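Side-chain contact in cytochrome c (Pseudomonas aeruginosa, PDB 6RTE), which acts as the dihydro-heme d1 dehydrogenase NirN, an oxidoreductase of heme d1 biosynthesis that carries a heme c: residues L462-V465 with A471-V474. Residues are numbered along the deposited sequence; the frame is centred on the assembly and turned at random.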
ATOM      1  N   LEU A 462      -4.784   3.607  17.120  1.00 41.36           N
ATOM      2  CA  LEU A 462      -5.787   4.193  16.231  1.00 42.12           C
ATOM      3  C   LEU A 462      -6.294   3.117  15.276  1.00 40.96           C
ATOM      4  O   LEU A 462      -5.538   2.618  14.432  1.00 39.23           O
ATOM      5  CB  LEU A 462      -5.207   5.381  15.468  1.00 43.22           C
ATOM      6  CG  LEU A 462      -5.071   6.667  16.290  1.00 46.23           C
ATOM      7  CD1 LEU A 462      -4.005   6.547  17.373  1.00 46.24           C
ATOM      8  CD2 LEU A 462      -4.782   7.840  15.371  1.00 46.66           C
ATOM      9  N   LEU A 463      -7.574   2.773  15.414  1.00 42.64           N
ATOM     10  CA  LEU A 463      -8.227   1.729  14.636  1.00 44.66           C
ATOM     11  C   LEU A 463      -9.152   2.342  13.590  1.00 43.14           C
ATOM     12  O   LEU A 463      -9.767   3.385  13.818  1.00 42.66           O
ATOM     13  CB  LEU A 463      -9.041   0.803  15.552  1.00 49.27           C
ATOM     14  CG  LEU A 463      -8.294  -0.272  16.347  1.00 53.05           C
ATOM     15  CD1 LEU A 463      -7.179   0.298  17.219  1.00 52.51           C
ATOM     16  CD2 LEU A 463      -9.292  -1.058  17.204  1.00 57.39           C
ATOM     17  N   SER A 464      -9.268   1.664  12.444  1.00 43.50           N
ATOM     18  CA  SER A 464     -10.096   2.124  11.336  1.00 42.65           C
ATOM     19  C   SER A 464     -11.348   1.269  11.203  1.00 45.17           C
ATOM     20  O   SER A 464     -11.263   0.037  11.123  1.00 45.27           O
ATOM     21  CB  SER A 464      -9.310   2.094  10.023  1.00 41.03           C
ATOM     22  OG  SER A 464      -8.324   3.109   9.979  1.00 39.35           O
ATOM     23  N   VAL A 465     -12.506   1.923  11.169  1.00 46.62           N
ATOM     24  CA  VAL A 465     -13.760   1.288  10.774  1.00 49.17           C
ATOM     25  C   VAL A 465     -13.964   1.598   9.295  1.00 49.87           C
ATOM     26  O   VAL A 465     -14.261   2.743   8.929  1.00 51.25           O
ATOM     27  CB  VAL A 465     -14.941   1.777  11.622  1.00 49.65           C
ATOM     28  CG1 VAL A 465     -16.240   1.112  11.166  1.00 51.20           C
ATOM     29  CG2 VAL A 465     -14.689   1.497  13.091  1.00 49.63           C
ATOM     30  N   ALA A 471     -15.050   5.434  10.878  1.00 51.70           N
ATOM     31  CA  ALA A 471     -14.472   6.232  11.951  1.00 49.48           C
ATOM     32  C   ALA A 471     -13.025   5.841  12.197  1.00 50.42           C
ATOM     33  O   ALA A 471     -12.628   4.691  11.989  1.00 50.21           O
ATOM     34  CB  ALA A 471     -15.268   6.074  13.253  1.00 50.29           C
ATOM     35  N   LEU A 472     -12.251   6.831  12.640  1.00 50.62           N
ATOM     36  CA  LEU A 472     -10.957   6.628  13.281  1.00 50.96           C
ATOM     37  C   LEU A 472     -11.207   6.606  14.789  1.00 49.46           C
ATOM     38  O   LEU A 472     -11.622   7.619  15.364  1.00 51.24           O
ATOM     39  CB  LEU A 472     -10.002   7.752  12.884  1.00 51.86           C
ATOM     40  CG  LEU A 472      -8.511   7.655  13.194  1.00 54.16           C
ATOM     41  CD1 LEU A 472      -7.905   6.448  12.532  1.00 54.41           C
ATOM     42  CD2 LEU A 472      -7.800   8.926  12.726  1.00 55.17           C
ATOM     43  N   VAL A 473     -10.979   5.457  15.425  1.00 47.28           N
ATOM     44  CA  VAL A 473     -11.280   5.269  16.842  1.00 46.83           C
ATOM     45  C   VAL A 473      -9.975   5.200  17.617  1.00 46.09           C
ATOM     46  O   VAL A 473      -9.121   4.341  17.339  1.00 43.40           O
ATOM     47  CB  VAL A 473     -12.121   4.004  17.085  1.00 48.95           C
ATOM     48  CG1 VAL A 473     -12.686   4.010  18.511  1.00 48.99           C
ATOM     49  CG2 VAL A 473     -13.232   3.905  16.062  1.00 52.53           C
ATOM     50  N   VAL A 474      -9.827   6.096  18.596  1.00 47.81           N
ATOM     51  CA  VAL A 474      -8.619   6.209  19.406  1.00 49.83           C
ATOM     52  C   VAL A 474      -8.830   5.425  20.693  1.00 52.66           C
ATOM     53  O   VAL A 474      -9.851   5.593  21.370  1.00 55.41           O
ATOM     54  CB  VAL A 474      -8.286   7.680  19.711  1.00 50.97           C
ATOM     55  CG1 VAL A 474      -6.951   7.802  20.467  1.00 52.44           C
ATOM     56  CG2 VAL A 474      -8.248   8.491  18.423  1.00 49.59           C
TER
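Leu463 and Val473 face each other as an antiparallel hydrogen-bonded pair, satisfying each other's backbone N and O. Leu463 N donates to Val473 O at 2.9 Å, and Val473 N returns a bond to Leu463 O, its N-H...O angle of 174° showing how straight it is. Each acceptor also takes a longer CA-H...O contact, from Leu462 CA to Val473 O at 3.5 Å and from Leu472 CA to Leu463 O. Farther along, Val465 N reaches Ala471 O at 2.9 Å, whereas the reverse bond, Ala471 N to Val465 O, is weak at 3.4 Å. On one face Val465 CG2 lies 4.1 Å from Val473 CG2, each the branch beside its own backbone N. On the other, Leu472 and Leu462 slant across each other, with Leu472 CD1 4.1 Å from Leu462 CB. Buried there, Ser464 OG hydrogen-bonds with Ser492 O and Lys494 NZ, and the same lysine amine bonds Leu462 O. The segments belong to the beta hairpin 460-465/470-476, the middle strands of a four-stranded blade of the eight-bladed propeller: 449-454 and 482-488 pair with the hairpin's two far edges, while Leu462 and Leu472 pack against strands 150-154 and 159-164 of the next sheet.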